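Laccase (Uncultured bacterium, PDB 4F7K) probably oxidises phenolic and related substrates with molecular oxygen as a bacterial multicopper oxidase, reducing the oxygen to water. Local coordinates at residues A[351-356]-A[396-401]; A[357-362]-A[372-377]. All blocks are in the same frame, centred on the assembly; numbering follows the deposited sequence.

Interaction 1 (A[351-356]-A[396-401]); sequences HGIHLH and WLLHCH
His356 and Leu397 lie side by side and point the same way, with Leu397 CB centred over one face of the imidazole. CB stands 3.7 Å from the His356 ring centroid and 5° off the ring normal, which identifies a CH-pi contact. Further out on the ring, Leu397 CD2 reaches His356 NE2 at 3.5 Å. In His356, CG is anti to the carbonyl carbon and so beside the backbone N (chi1 -77°). That N gives a hydrogen bond to Leu397 O at 3.0 Å. Next to Leu397 in the chain, Trp396 brings CE3 to 3.8 Å from His356 CB.

Next in line, antiparallel pairing takes over. His354 and His399 exchange two bonds, N of each to O of the other, both 2.8 Å long, and Gly352 and His401 pair likewise; His354, His399 and His401 share one sheet face. In the non-hydrogen-bonded pairs, Leu355 with Leu398 and Ile353 with Cys400, the side chains lie on the opposite face; there Leu398 CD1 touches Leu355 CD1 at 3.8 Å and Ile353 CG2 at 3.9 Å. The sequences match the HxxHLHGH and HCH signatures of multicopper oxidases, in which the cysteine binds the type 1 copper and the flanking histidines the type 3 pair; the same is probable here.

A second shell holds the rings: Asp71 accepts from His356 ND1, the carbonyl of Asp374 from His354 ND1, and Asp194 bonds His401 NE2. An alanine in place of His356 would probably leave Asp71 without its imidazole mate and open a gap over Leu397.

Strand 395-402 runs between 351-355 and 412-415, and strand 351-355 has 375-378 along its other edge.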
ATOM      1  N   HIS A 351       0.340  -6.702  14.668  1.00 32.67           N
ATOM      2  CA  HIS A 351      -0.878  -6.558  13.908  1.00 33.00           C
ATOM      3  C   HIS A 351      -0.750  -5.372  12.991  1.00 32.62           C
ATOM      4  O   HIS A 351      -0.245  -4.331  13.410  1.00 33.08           O
ATOM      5  CB  HIS A 351      -2.075  -6.265  14.813  1.00 35.13           C
ATOM      6  CG  HIS A 351      -2.619  -7.459  15.520  1.00 37.34           C
ATOM      7  ND1 HIS A 351      -1.851  -8.232  16.369  1.00 40.59           N
ATOM      8  CD2 HIS A 351      -3.858  -8.006  15.525  1.00 38.69           C
ATOM      9  CE1 HIS A 351      -2.591  -9.213  16.860  1.00 41.88           C
ATOM     10  NE2 HIS A 351      -3.816  -9.093  16.375  1.00 42.90           N
ATOM     11  N   GLY A 352      -1.190  -5.542  11.744  1.00 31.24           N
ATOM     12  CA  GLY A 352      -1.312  -4.447  10.812  1.00 31.67           C
ATOM     13  C   GLY A 352      -2.678  -3.792  10.985  1.00 32.62           C
ATOM     14  O   GLY A 352      -3.694  -4.477  11.086  1.00 34.72           O
ATOM     15  N   ILE A 353      -2.725  -2.486  11.032  1.00 32.95           N
ATOM     16  CA  ILE A 353      -3.997  -1.789  11.305  1.00 34.49           C
ATOM     17  C   ILE A 353      -4.317  -0.822  10.193  1.00 34.27           C
ATOM     18  O   ILE A 353      -3.548   0.091   9.943  1.00 34.42           O
ATOM     19  CB  ILE A 353      -3.869  -0.957  12.598  1.00 36.04           C
ATOM     20  CG1 ILE A 353      -3.333  -1.845  13.745  1.00 38.88           C
ATOM     21  CG2 ILE A 353      -5.182  -0.199  12.942  1.00 35.73           C
ATOM     22  CD1 ILE A 353      -4.435  -2.563  14.585  1.00 42.32           C
ATOM     23  N   HIS A 354      -5.459  -0.999   9.542  1.00 34.35           N
ATOM     24  CA  HIS A 354      -5.834  -0.109   8.442  1.00 35.16           C
ATOM     25  C   HIS A 354      -7.230   0.533   8.643  1.00 36.01           C
ATOM     26  O   HIS A 354      -8.217  -0.178   8.830  1.00 37.22           O
ATOM     27  CB  HIS A 354      -5.694  -0.861   7.120  1.00 32.96           C
ATOM     28  CG  HIS A 354      -6.224  -0.117   5.928  1.00 35.94           C
ATOM     29  ND1 HIS A 354      -5.920   1.206   5.671  1.00 36.20           N
ATOM     30  CD2 HIS A 354      -7.018  -0.528   4.907  1.00 34.13           C
ATOM     31  CE1 HIS A 354      -6.523   1.583   4.557  1.00 36.89           C
ATOM     32  NE2 HIS A 354      -7.194   0.550   4.076  1.00 37.13           N
ATOM     33  N   LEU A 355      -7.288   1.864   8.625  1.00 35.92           N
ATOM     34  CA  LEU A 355      -8.536   2.598   8.823  1.00 37.53           C
ATOM     35  C   LEU A 355      -9.062   3.123   7.506  1.00 37.22           C
ATOM     36  O   LEU A 355      -8.352   3.828   6.786  1.00 36.24           O
ATOM     37  CB  LEU A 355      -8.362   3.779   9.802  1.00 39.87           C
ATOM     38  CG  LEU A 355      -9.634   4.611   9.974  1.00 41.69           C
ATOM     39  CD1 LEU A 355     -10.745   3.767  10.679  1.00 42.71           C
ATOM     40  CD2 LEU A 355      -9.363   5.915  10.706  1.00 44.41           C
ATOM     41  N   HIS A 356     -10.305   2.762   7.191  1.00 37.32           N
ATOM     42  CA  HIS A 356     -10.869   3.060   5.874  1.00 36.92           C
ATOM     43  C   HIS A 356     -11.359   4.523   5.811  1.00 38.79           C
ATOM     44  O   HIS A 356     -11.859   5.064   6.799  1.00 39.10           O
ATOM     45  CB  HIS A 356     -12.016   2.082   5.538  1.00 37.31           C
ATOM     46  CG  HIS A 356     -11.552   0.712   5.116  1.00 35.92           C
ATOM     47  ND1 HIS A 356     -12.168  -0.003   4.108  1.00 34.17           N
ATOM     48  CD2 HIS A 356     -10.530  -0.061   5.549  1.00 33.27           C
ATOM     49  CE1 HIS A 356     -11.567  -1.171   3.961  1.00 33.05           C
ATOM     50  NE2 HIS A 356     -10.566  -1.230   4.820  1.00 35.90           N
ATOM     51  N   TRP A 396     -17.111   2.819   8.128  1.00 44.48           N
ATOM     52  CA  TRP A 396     -15.715   2.634   7.787  1.00 45.01           C
ATOM     53  C   TRP A 396     -15.016   1.549   8.595  1.00 44.82           C
ATOM     54  O   TRP A 396     -14.715   1.724   9.778  1.00 45.53           O
ATOM     55  CB  TRP A 396     -14.943   3.931   7.955  1.00 44.34           C
ATOM     56  CG  TRP A 396     -15.540   5.033   7.196  1.00 46.41           C
ATOM     57  CD1 TRP A 396     -16.350   6.007   7.681  1.00 45.36           C
ATOM     58  CD2 TRP A 396     -15.387   5.298   5.794  1.00 46.39           C
ATOM     59  NE1 TRP A 396     -16.698   6.877   6.685  1.00 45.79           N
ATOM     60  CE2 TRP A 396     -16.125   6.475   5.514  1.00 45.13           C
ATOM     61  CE3 TRP A 396     -14.684   4.672   4.756  1.00 46.01           C
ATOM     62  CZ2 TRP A 396     -16.200   7.033   4.239  1.00 45.41           C
ATOM     63  CZ3 TRP A 396     -14.758   5.235   3.464  1.00 47.54           C
ATOM     64  CH2 TRP A 396     -15.503   6.414   3.228  1.00 46.25           C
ATOM     65  N   LEU A 397     -14.719   0.447   7.920  1.00 43.41           N
ATOM     66  CA  LEU A 397     -13.910  -0.620   8.481  1.00 42.36           C
ATOM     67  C   LEU A 397     -12.645  -0.103   9.150  1.00 40.87           C
ATOM     68  O   LEU A 397     -11.933   0.720   8.600  1.00 40.08           O
ATOM     69  CB  LEU A 397     -13.543  -1.613   7.368  1.00 41.99           C
ATOM     70  CG  LEU A 397     -12.903  -2.956   7.732  1.00 43.23           C
ATOM     71  CD1 LEU A 397     -13.880  -3.863   8.463  1.00 42.22           C
ATOM     72  CD2 LEU A 397     -12.433  -3.646   6.452  1.00 41.08           C
ATOM     73  N   LEU A 398     -12.400  -0.583  10.360  1.00 40.41           N
ATOM     74  CA  LEU A 398     -11.085  -0.514  10.979  1.00 41.02           C
ATOM     75  C   LEU A 398     -10.574  -1.967  11.009  1.00 41.80           C
ATOM     76  O   LEU A 398     -11.133  -2.850  11.664  1.00 41.62           O
ATOM     77  CB  LEU A 398     -11.137   0.123  12.362  1.00 40.51           C
ATOM     78  CG  LEU A 398      -9.888   0.347  13.214  1.00 40.64           C
ATOM     79  CD1 LEU A 398      -8.806   1.128  12.511  1.00 41.81           C
ATOM     80  CD2 LEU A 398     -10.286   1.107  14.476  1.00 43.37           C
ATOM     81  N   HIS A 399      -9.536  -2.215  10.236  1.00 42.73           N
ATOM     82  CA  HIS A 399      -9.125  -3.578   9.969  1.00 43.67           C
ATOM     83  C   HIS A 399      -7.836  -3.850  10.707  1.00 43.14           C
ATOM     84  O   HIS A 399      -6.847  -3.195  10.447  1.00 41.28           O
ATOM     85  CB  HIS A 399      -8.974  -3.797   8.457  1.00 44.39           C
ATOM     86  CG  HIS A 399      -8.599  -5.196   8.080  1.00 48.24           C
ATOM     87  ND1 HIS A 399      -8.916  -6.292   8.859  1.00 52.44           N
ATOM     88  CD2 HIS A 399      -7.948  -5.683   6.997  1.00 52.17           C
ATOM     89  CE1 HIS A 399      -8.466  -7.389   8.282  1.00 53.04           C
ATOM     90  NE2 HIS A 399      -7.874  -7.048   7.151  1.00 54.27           N
ATOM     91  N   CYS A 400      -7.875  -4.794  11.654  1.00 43.61           N
ATOM     92  CA  CYS A 400      -6.676  -5.202  12.369  1.00 45.30           C
ATOM     93  C   CYS A 400      -6.325  -6.618  11.964  1.00 44.74           C
ATOM     94  O   CYS A 400      -7.106  -7.550  12.191  1.00 45.86           O
ATOM     95  CB  CYS A 400      -6.881  -5.097  13.878  1.00 45.89           C
ATOM     96  SG  CYS A 400      -7.436  -3.415  14.361  1.00 51.61           S
ATOM     97  N   HIS A 401      -5.172  -6.780  11.334  1.00 43.09           N
ATOM     98  CA  HIS A 401      -4.759  -8.104  10.856  1.00 41.76           C
ATOM     99  C   HIS A 401      -3.559  -8.591  11.645  1.00 40.15           C
ATOM    100  O   HIS A 401      -2.516  -7.934  11.650  1.00 38.39           O
ATOM    101  CB  HIS A 401      -4.412  -8.075   9.362  1.00 41.55           C
ATOM    102  CG  HIS A 401      -3.880  -9.375   8.831  1.00 43.17           C
ATOM    103  ND1 HIS A 401      -4.678 -10.484   8.635  1.00 45.30           N
ATOM    104  CD2 HIS A 401      -2.637  -9.733   8.425  1.00 42.78           C
ATOM    105  CE1 HIS A 401      -3.946 -11.469   8.140  1.00 45.39           C
ATOM    106  NE2 HIS A 401      -2.703 -11.040   8.008  1.00 42.05           N
TER

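Interaction 2 (A[357-362]-A[372-377])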
ATOM      1  N   GLY A 357     -11.154   5.143   4.654  1.00 38.23           N
ATOM      2  CA  GLY A 357     -11.741   6.425   4.332  1.00 40.97           C
ATOM      3  C   GLY A 357     -11.077   7.645   4.954  1.00 42.04           C
ATOM      4  O   GLY A 357     -11.458   8.724   4.656  1.00 42.82           O
ATOM      5  N   HIS A 358     -10.053   7.431   5.769  1.00 41.69           N
ATOM      6  CA  HIS A 358      -9.363   8.458   6.523  1.00 42.65           C
ATOM      7  C   HIS A 358      -7.887   8.129   6.590  1.00 42.24           C
ATOM      8  O   HIS A 358      -7.506   6.944   6.508  1.00 40.14           O
ATOM      9  CB  HIS A 358      -9.904   8.465   7.955  1.00 42.76           C
ATOM     10  CG  HIS A 358     -11.339   8.845   8.024  1.00 43.88           C
ATOM     11  ND1 HIS A 358     -12.352   7.966   7.690  1.00 38.96           N
ATOM     12  CD2 HIS A 358     -11.932  10.041   8.291  1.00 42.23           C
ATOM     13  CE1 HIS A 358     -13.512   8.602   7.786  1.00 46.45           C
ATOM     14  NE2 HIS A 358     -13.286   9.855   8.166  1.00 42.66           N
ATOM     15  N   HIS A 359      -7.071   9.179   6.685  1.00 44.28           N
ATOM     16  CA  HIS A 359      -5.700   9.071   7.168  1.00 44.72           C
ATOM     17  C   HIS A 359      -5.664   9.494   8.635  1.00 47.13           C
ATOM     18  O   HIS A 359      -6.574  10.148   9.120  1.00 48.88           O
ATOM     19  CB  HIS A 359      -4.749   9.929   6.333  1.00 45.30           C
ATOM     20  CG  HIS A 359      -4.247   9.244   5.090  1.00 44.33           C
ATOM     21  ND1 HIS A 359      -5.062   8.949   4.013  1.00 43.37           N
ATOM     22  CD2 HIS A 359      -3.007   8.832   4.744  1.00 42.04           C
ATOM     23  CE1 HIS A 359      -4.349   8.357   3.071  1.00 41.62           C
ATOM     24  NE2 HIS A 359      -3.097   8.283   3.484  1.00 41.89           N
ATOM     25  N   PHE A 360      -4.613   9.101   9.345  1.00 47.58           N
ATOM     26  CA  PHE A 360      -4.484   9.401  10.765  1.00 49.18           C
ATOM     27  C   PHE A 360      -3.024   9.620  11.132  1.00 49.88           C
ATOM     28  O   PHE A 360      -2.124   9.117  10.434  1.00 48.30           O
ATOM     29  CB  PHE A 360      -5.037   8.246  11.604  1.00 47.96           C
ATOM     30  CG  PHE A 360      -4.390   6.918  11.304  1.00 45.27           C
ATOM     31  CD1 PHE A 360      -3.161   6.588  11.857  1.00 43.35           C
ATOM     32  CD2 PHE A 360      -5.006   6.010  10.442  1.00 43.00           C
ATOM     33  CE1 PHE A 360      -2.557   5.349  11.583  1.00 42.27           C
ATOM     34  CE2 PHE A 360      -4.402   4.780  10.153  1.00 41.43           C
ATOM     35  CZ  PHE A 360      -3.167   4.456  10.730  1.00 40.20           C
ATOM     36  N   PHE A 361      -2.798  10.347  12.231  1.00 51.78           N
ATOM     37  CA  PHE A 361      -1.452  10.514  12.784  1.00 52.50           C
ATOM     38  C   PHE A 361      -1.048   9.400  13.770  1.00 51.26           C
ATOM     39  O   PHE A 361      -1.811   9.071  14.684  1.00 51.33           O
ATOM     40  CB  PHE A 361      -1.328  11.851  13.511  1.00 55.55           C
ATOM     41  CG  PHE A 361      -1.466  13.055  12.621  1.00 57.32           C
ATOM     42  CD1 PHE A 361      -0.368  13.553  11.917  1.00 57.47           C
ATOM     43  CD2 PHE A 361      -2.685  13.728  12.528  1.00 57.34           C
ATOM     44  CE1 PHE A 361      -0.488  14.692  11.113  1.00 58.82           C
ATOM     45  CE2 PHE A 361      -2.820  14.862  11.719  1.00 58.00           C
ATOM     46  CZ  PHE A 361      -1.722  15.347  11.012  1.00 58.75           C
ATOM     47  N   GLU A 362       0.156   8.851  13.606  1.00 49.69           N
ATOM     48  CA  GLU A 362       0.749   8.072  14.689  1.00 50.25           C
ATOM     49  C   GLU A 362       1.279   9.073  15.739  1.00 53.86           C
ATOM     50  O   GLU A 362       1.686  10.190  15.393  1.00 55.55           O
ATOM     51  CB  GLU A 362       1.861   7.123  14.207  1.00 49.02           C
ATOM     52  CG  GLU A 362       1.453   6.078  13.091  1.00 46.48           C
ATOM     53  CD  GLU A 362       2.648   5.373  12.450  1.00 47.19           C
ATOM     54  OE1 GLU A 362       3.734   5.960  12.407  1.00 47.39           O
ATOM     55  OE2 GLU A 362       2.511   4.224  11.949  1.00 48.25           O
ATOM     56  N   LEU A 372       1.749  10.741   9.381  1.00 49.96           N
ATOM     57  CA  LEU A 372       0.378  10.695   8.961  1.00 48.87           C
ATOM     58  C   LEU A 372       0.336   9.557   7.960  1.00 46.08           C
ATOM     59  O   LEU A 372       1.074   9.551   6.968  1.00 45.20           O
ATOM     60  CB  LEU A 372      -0.031  12.025   8.325  1.00 50.91           C
ATOM     61  CG  LEU A 372      -1.416  12.062   7.686  1.00 51.02           C
ATOM     62  CD1 LEU A 372      -2.503  12.036   8.723  1.00 52.63           C
ATOM     63  CD2 LEU A 372      -1.574  13.318   6.847  1.00 56.08           C
ATOM     64  N   ARG A 373      -0.515   8.582   8.254  1.00 44.62           N
ATOM     65  CA  ARG A 373      -0.513   7.278   7.608  1.00 42.57           C
ATOM     66  C   ARG A 373      -1.951   6.896   7.296  1.00 41.71           C
ATOM     67  O   ARG A 373      -2.868   7.519   7.806  1.00 43.37           O
ATOM     68  CB  ARG A 373       0.035   6.230   8.601  1.00 41.84           C
ATOM     69  CG  ARG A 373       1.558   6.210   8.825  1.00 43.40           C
ATOM     70  CD  ARG A 373       2.185   5.264   7.760  1.00 45.42           C
ATOM     71  NE  ARG A 373       3.602   5.089   7.982  1.00 46.68           N
ATOM     72  CZ  ARG A 373       4.478   4.643   7.096  1.00 45.38           C
ATOM     73  NH1 ARG A 373       4.118   4.294   5.849  1.00 39.46           N
ATOM     74  NH2 ARG A 373       5.747   4.555   7.491  1.00 47.50           N
ATOM     75  N   ASP A 374      -2.159   5.855   6.490  1.00 39.28           N
ATOM     76  CA  ASP A 374      -3.476   5.253   6.436  1.00 39.00           C
ATOM     77  C   ASP A 374      -3.413   3.796   6.952  1.00 37.54           C
ATOM     78  O   ASP A 374      -4.457   3.156   7.137  1.00 37.69           O
ATOM     79  CB  ASP A 374      -4.141   5.401   5.037  1.00 38.49           C
ATOM     80  CG  ASP A 374      -3.330   4.769   3.908  1.00 39.94           C
ATOM     81  OD1 ASP A 374      -2.830   3.619   4.091  1.00 35.98           O
ATOM     82  OD2 ASP A 374      -3.201   5.422   2.819  1.00 41.73           O
ATOM     83  N   THR A 375      -2.196   3.322   7.231  1.00 35.42           N
ATOM     84  CA  THR A 375      -1.957   1.963   7.676  1.00 34.74           C
ATOM     85  C   THR A 375      -0.828   2.019   8.673  1.00 34.80           C
ATOM     86  O   THR A 375       0.217   2.613   8.390  1.00 34.65           O
ATOM     87  CB  THR A 375      -1.457   1.074   6.489  1.00 33.19           C
ATOM     88  OG1 THR A 375      -2.354   1.183   5.382  1.00 36.24           O
ATOM     89  CG2 THR A 375      -1.308  -0.393   6.876  1.00 31.48           C
ATOM     90  N   THR A 376      -1.003   1.365   9.809  1.00 33.72           N
ATOM     91  CA  THR A 376       0.026   1.369  10.807  1.00 35.14           C
ATOM     92  C   THR A 376       0.340  -0.034  11.317  1.00 35.62           C
ATOM     93  O   THR A 376      -0.271  -1.004  10.878  1.00 35.61           O
ATOM     94  CB  THR A 376      -0.293   2.348  11.944  1.00 37.47           C
ATOM     95  OG1 THR A 376       0.840   2.438  12.796  1.00 36.36           O
ATOM     96  CG2 THR A 376      -1.539   1.946  12.728  1.00 36.66           C
ATOM     97  N   LEU A 377       1.340  -0.147  12.177  1.00 36.80           N
ATOM     98  CA  LEU A 377       1.771  -1.450  12.672  1.00 38.07           C
ATOM     99  C   LEU A 377       1.967  -1.367  14.151  1.00 39.17           C
ATOM    100  O   LEU A 377       2.658  -0.470  14.619  1.00 41.75           O
ATOM    101  CB  LEU A 377       3.090  -1.930  12.032  1.00 37.41           C
ATOM    102  CG  LEU A 377       3.433  -3.333  12.592  1.00 40.03           C
ATOM    103  CD1 LEU A 377       3.053  -4.452  11.631  1.00 36.88           C
ATOM    104  CD2 LEU A 377       4.885  -3.458  13.086  1.00 42.57           C
TER
HETATM  105  O   HOH W   1       5.761   5.726  10.734  1.00 16.94           O
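Glu362 OE2 accepts a hydrogen bond from Thr376 OG1 at 2.6 Å, the hydroxyl meeting it on the anti side, 24° out of the carboxylate plane. The other oxygen, OE1, takes a hydrogen from a water at 2.6 Å, and this water in turn accepts a weak bond from Arg373 NH2. Glu362 and Arg373 are not salt-bridged: OE2 stays 4.2 Å from Arg373 NE, and the guanidinium pairs instead with Asp212 through NH1.

The Phe360 ring packs beside Thr376. Its CG sits in the crowded position between the backbone N and the carbonyl carbon (chi1 56°); the ring's CZ lies 3.6 Å from Thr376 CG2. Arg373 O lies over one ring face, offset toward the rim, and Thr376 N approaches the edge in plane.

The same Arg373 O accepts from Phe360 N while Arg373 N donates to Phe360 O, the hydrogen-bonded pair of the beta hairpin 360-363/369-373. After Arg373 the chain leaves this sheet, passes through Asp374 and enters strand 375-378 of the facing sheet, a sandwich consistent with the cupredoxin fold of multicopper oxidase domains.

On the other hairpin face, Leu372 CD1 stands over the centre of the Phe361 ring, 3.9 Å from its centroid and only 2° off the normal. At the crossing, Asp374 CB similarly lies over the His359 ring, 3.5 Å from the centroid; His359 NE2 bonds to the carbonyl of Asp212, and Asp374 OD2 forms a salt bridge with Arg232.

In the fold
From the N terminus, strand 351-355 of interaction 1 comes first and runs on at once into 357-362, so the two interactions are continuous in the chain. Interaction 2 then closes a short loop as 369-373 returns beside 360-363. The chain changes sheets and lays strand 375-378 against 351-355, where Thr376 N bonds to Ile353 O at 2.8 Å. Strand 383-390 goes back to the hairpin's sheet, and only 395-402 closes the longer loop of interaction 1. Interaction 2 is thus nested inside interaction 1, their centres about 10 Å apart. Together they tie both five-stranded sheets of the C-terminal multicopper oxidase region.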